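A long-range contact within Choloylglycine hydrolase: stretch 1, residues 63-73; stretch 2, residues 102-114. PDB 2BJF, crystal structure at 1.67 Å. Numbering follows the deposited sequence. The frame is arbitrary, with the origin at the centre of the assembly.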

# COMPACT_ATOMS: atom_id res chain seq x y z
N ASP A 63 -22.37 6.70 -41.11
CA ASP A 63 -23.67 7.38 -41.11
C ASP A 63 -24.58 7.02 -39.92
O ASP A 63 -25.74 7.43 -39.87
N TYR A 64 -24.06 6.26 -38.95
CA TYR A 64 -24.85 5.82 -37.80
C TYR A 64 -24.31 6.35 -36.47
O TYR A 64 -23.12 6.22 -36.19
N PRO A 65 -25.20 6.94 -35.64
CA PRO A 65 -24.77 7.48 -34.35
C PRO A 65 -24.58 6.41 -33.28
O PRO A 65 -25.44 5.54 -33.10
N THR A 66 -23.44 6.47 -32.59
CA THR A 66 -23.15 5.56 -31.48
C THR A 66 -22.54 6.36 -30.32
O THR A 66 -21.74 7.26 -30.54
N PHE A 67 -22.95 6.03 -29.09
CA PHE A 67 -22.67 6.89 -27.94
C PHE A 67 -21.68 6.32 -26.92
O PHE A 67 -21.59 5.11 -26.72
N ALA A 68 -20.95 7.24 -26.28
CA ALA A 68 -20.06 6.91 -25.17
C ALA A 68 -20.77 7.13 -23.83
O ALA A 68 -20.60 6.35 -22.89
N ASP A 69 -21.55 8.20 -23.76
CA ASP A 69 -22.40 8.51 -22.61
C ASP A 69 -23.42 9.57 -23.01
O ASP A 69 -23.16 10.39 -23.88
N GLY A 70 -24.58 9.54 -22.36
CA GLY A 70 -25.64 10.48 -22.68
C GLY A 70 -26.85 10.37 -21.78
O GLY A 70 -26.88 9.57 -20.85
N MET A 71 -27.85 11.19 -22.08
CA MET A 71 -29.12 11.16 -21.35
C MET A 71 -30.27 11.41 -22.31
O MET A 71 -30.06 11.83 -23.45
N ASN A 72 -31.49 11.14 -21.84
CA ASN A 72 -32.68 11.55 -22.59
C ASN A 72 -33.46 12.66 -21.88
O ASN A 72 -33.11 13.09 -20.78
N GLU A 73 -34.52 13.13 -22.54
CA GLU A 73 -35.36 14.22 -22.05
C GLU A 73 -36.11 13.91 -20.75
O GLU A 73 -36.64 14.82 -20.11
N VAL A 102 -23.88 -4.53 -29.52
CA VAL A 102 -23.03 -3.82 -28.55
C VAL A 102 -22.98 -2.31 -28.80
O VAL A 102 -23.19 -1.52 -27.88
N TYR A 103 -22.72 -1.93 -30.05
CA TYR A 103 -22.60 -0.52 -30.44
C TYR A 103 -23.88 0.29 -30.22
O TYR A 103 -23.84 1.52 -30.12
N ASN A 104 -25.02 -0.41 -30.17
CA ASN A 104 -26.33 0.24 -30.10
C ASN A 104 -26.97 0.24 -28.71
O ASN A 104 -28.03 0.84 -28.52
N PHE A 105 -26.34 -0.43 -27.75
CA PHE A 105 -26.94 -0.60 -26.42
C PHE A 105 -27.28 0.73 -25.73
O PHE A 105 -28.38 0.90 -25.21
N LEU A 106 -26.32 1.65 -25.71
CA LEU A 106 -26.51 2.93 -25.03
C LEU A 106 -27.69 3.70 -25.62
O LEU A 106 -28.56 4.17 -24.89
N LEU A 107 -27.72 3.82 -26.95
CA LEU A 107 -28.82 4.48 -27.64
C LEU A 107 -30.15 3.76 -27.43
O LEU A 107 -31.19 4.40 -27.28
N TRP A 108 -30.11 2.42 -27.41
CA TRP A 108 -31.31 1.61 -27.17
C TRP A 108 -31.94 1.93 -25.81
O TRP A 108 -33.17 2.02 -25.69
N VAL A 109 -31.10 2.11 -24.79
CA VAL A 109 -31.57 2.48 -23.45
C VAL A 109 -32.22 3.86 -23.45
O VAL A 109 -33.35 4.02 -22.98
N LEU A 110 -31.51 4.85 -23.99
CA LEU A 110 -31.94 6.24 -23.92
C LEU A 110 -33.13 6.56 -24.82
O LEU A 110 -33.98 7.37 -24.45
N ALA A 111 -33.17 5.94 -25.99
CA ALA A 111 -34.22 6.22 -26.96
C ALA A 111 -35.58 5.65 -26.55
O ALA A 111 -36.62 6.18 -26.95
N ASN A 112 -35.56 4.59 -25.76
CA ASN A 112 -36.77 3.80 -25.51
C ASN A 112 -37.43 3.93 -24.13
O ASN A 112 -38.64 3.74 -24.00
N PHE A 113 -36.63 4.24 -23.11
CA PHE A 113 -37.10 4.15 -21.73
C PHE A 113 -36.96 5.46 -20.96
O PHE A 113 -36.09 6.28 -21.26
N SER A 114 -37.82 5.65 -19.96
CA SER A 114 -37.88 6.90 -19.20
C SER A 114 -37.29 6.80 -17.79
O SER A 114 -37.05 7.83 -17.15

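The most unusual feature of this contact is a layer of three ordered waters between the first strand and the start of the helix, which meet nearly at right angles (91°). Water 2 accepts from Phe67 N (3.1 Å) and Leu107 N (3.2 Å) and donates to Tyr103 O (3.0 Å), so a backbone amide of the strand and one from the first turn of the helix share a single solvent oxygen. Water 3 donates to Phe67 O (2.7 Å) and Tyr103 O (3.0 Å), while water 1 lies 2.7 Å from Pro65 O and 2.9 Å from Asn104 OD1.

Direct polar contacts flank this layer. Thr66 (chi1 t) donates from OG1 to Tyr103 O at 2.7 Å, which makes that carbonyl a common acceptor for side chain and solvent. Tyr64, also t, points toward the second stretch and donates from OH to Asn104 OD1 (2.7 Å), which lies at the edge of its ring. Its CE2 meets Tyr103 CE1 at 3.7 Å; the two ring planes are inclined at 87°.

Apolar packing takes over along the helix. Phe67 (m) points toward it, its CB 3.8 Å from Leu106 CD2 and its CE2 3.9 Å from Leu107 CD1. Leu106 (t, t) fills the corner where the strand direction changes: its CD1 approaches Ala68 O to 3.3 Å. Beyond the corner, the second strand runs at only 23° to the helix. Gly70 leaves room there for Leu110 (m, t), whose CD1 reaches Gly70 C at 3.4 Å; a CB on the glycine would sit about 3.3 Å from that methyl.

Asn72 (p) closes the far end. Its ND2 donates to Leu110 O (2.8 Å) with nearly linear geometry and makes a weak, more bent bond to Phe113 O (2.7 Å), tying the strand to backbone carbonyls near the end of the helix.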

# COMPACT_ATOMS: atom_id res chain seq x y z
CB ASP A 63 -24.40 7.21 -42.45
CG ASP A 63 -25.17 8.46 -42.88
OD1 ASP A 63 -25.46 9.32 -42.02
OD2 ASP A 63 -25.48 8.57 -44.08
CB TYR A 64 -24.93 4.28 -37.77
CG TYR A 64 -26.00 3.75 -36.85
CD1 TYR A 64 -27.33 3.67 -37.27
CD2 TYR A 64 -25.70 3.31 -35.56
CE1 TYR A 64 -28.33 3.18 -36.44
CE2 TYR A 64 -26.69 2.82 -34.72
CZ TYR A 64 -28.00 2.75 -35.16
OH TYR A 64 -28.98 2.27 -34.34
CB PRO A 65 -25.92 8.42 -33.96
CG PRO A 65 -27.12 7.84 -34.63
CD PRO A 65 -26.64 7.14 -35.87
CB THR A 66 -22.26 4.36 -31.91
OG1 THR A 66 -22.07 3.47 -30.81
CG2 THR A 66 -20.90 4.83 -32.45
CB PHE A 67 -23.98 7.24 -27.22
CG PHE A 67 -24.83 8.22 -27.96
CD1 PHE A 67 -24.76 9.58 -27.67
CD2 PHE A 67 -25.70 7.79 -28.96
CE1 PHE A 67 -25.55 10.50 -28.36
CE2 PHE A 67 -26.49 8.70 -29.66
CZ PHE A 67 -26.41 10.06 -29.36
CB ALA A 68 -18.80 7.74 -25.24
CB ASP A 69 -21.58 8.98 -21.40
CG ASP A 69 -20.59 10.08 -21.73
OD1 ASP A 69 -19.49 9.75 -22.21
OD2 ASP A 69 -20.92 11.27 -21.51
CB MET A 71 -29.12 12.22 -20.25
CG MET A 71 -29.02 13.64 -20.77
SD MET A 71 -29.00 14.88 -19.48
CE MET A 71 -27.97 16.08 -20.30
CB ASN A 72 -33.56 10.34 -22.95
CG ASN A 72 -34.21 9.68 -21.74
OD1 ASN A 72 -34.45 10.30 -20.71
ND2 ASN A 72 -34.52 8.39 -21.89
CB GLU A 73 -36.37 14.62 -23.13
CG GLU A 73 -37.24 13.45 -23.60
CD GLU A 73 -38.36 13.90 -24.51
OE1 GLU A 73 -39.31 14.53 -24.01
OE2 GLU A 73 -38.28 13.60 -25.72
CB VAL A 102 -21.58 -4.39 -28.51
CG1 VAL A 102 -20.78 -3.74 -27.39
CG2 VAL A 102 -21.60 -5.90 -28.34
CB TYR A 103 -22.15 -0.40 -31.91
CG TYR A 103 -23.17 -0.90 -32.91
CD1 TYR A 103 -24.22 -0.08 -33.35
CD2 TYR A 103 -23.10 -2.19 -33.42
CE1 TYR A 103 -25.16 -0.53 -34.26
CE2 TYR A 103 -24.04 -2.66 -34.34
CZ TYR A 103 -25.06 -1.82 -34.76
OH TYR A 103 -26.00 -2.28 -35.66
CB ASN A 104 -27.29 -0.37 -31.13
CG ASN A 104 -28.43 0.56 -31.51
OD1 ASN A 104 -28.22 1.75 -31.78
ND2 ASN A 104 -29.65 0.03 -31.52
CB PHE A 105 -26.08 -1.47 -25.50
CG PHE A 105 -26.71 -1.74 -24.16
CD1 PHE A 105 -27.61 -2.78 -24.00
CD2 PHE A 105 -26.41 -0.94 -23.06
CE1 PHE A 105 -28.21 -3.03 -22.77
CE2 PHE A 105 -26.99 -1.19 -21.82
CZ PHE A 105 -27.89 -2.23 -21.67
CB LEU A 106 -25.22 3.76 -25.07
CG LEU A 106 -25.00 4.74 -23.91
CD1 LEU A 106 -23.52 5.02 -23.73
CD2 LEU A 106 -25.77 6.04 -24.10
CB LEU A 107 -28.52 4.63 -29.14
CG LEU A 107 -29.56 5.33 -30.03
CD1 LEU A 107 -29.87 6.74 -29.55
CD2 LEU A 107 -29.09 5.34 -31.48
CB TRP A 108 -30.99 0.12 -27.29
CG TRP A 108 -32.12 -0.80 -26.92
CD1 TRP A 108 -33.15 -1.20 -27.73
CD2 TRP A 108 -32.34 -1.43 -25.65
NE1 TRP A 108 -33.99 -2.04 -27.04
CE2 TRP A 108 -33.52 -2.20 -25.76
CE3 TRP A 108 -31.65 -1.43 -24.43
CZ2 TRP A 108 -34.03 -2.96 -24.70
CZ3 TRP A 108 -32.16 -2.18 -23.37
CH2 TRP A 108 -33.34 -2.93 -23.52
CB VAL A 109 -30.42 2.42 -22.41
CG1 VAL A 109 -30.86 3.01 -21.07
CG2 VAL A 109 -29.93 0.99 -22.22
CB LEU A 110 -30.78 7.19 -24.24
CG LEU A 110 -29.57 7.14 -23.30
CD1 LEU A 110 -28.56 8.17 -23.74
CD2 LEU A 110 -29.98 7.37 -21.84
CB ALA A 111 -33.83 5.71 -28.34
CB ASN A 112 -36.51 2.32 -25.81
CG ASN A 112 -36.35 2.04 -27.29
OD1 ASN A 112 -37.26 2.29 -28.08
ND2 ASN A 112 -35.19 1.51 -27.67
CB PHE A 113 -36.39 3.00 -21.01
CG PHE A 113 -36.38 1.72 -21.79
CD1 PHE A 113 -37.54 0.96 -21.92
CD2 PHE A 113 -35.22 1.28 -22.41
CE1 PHE A 113 -37.54 -0.23 -22.65
CE2 PHE A 113 -35.20 0.10 -23.15
CZ PHE A 113 -36.37 -0.66 -23.27
CB SER A 114 -39.33 7.40 -19.12
OG SER A 114 -40.13 6.50 -18.38
O HOH W 1 -26.10 3.65 -31.30
O HOH W 2 -25.07 3.85 -28.73
O HOH W 3 -22.34 2.88 -27.96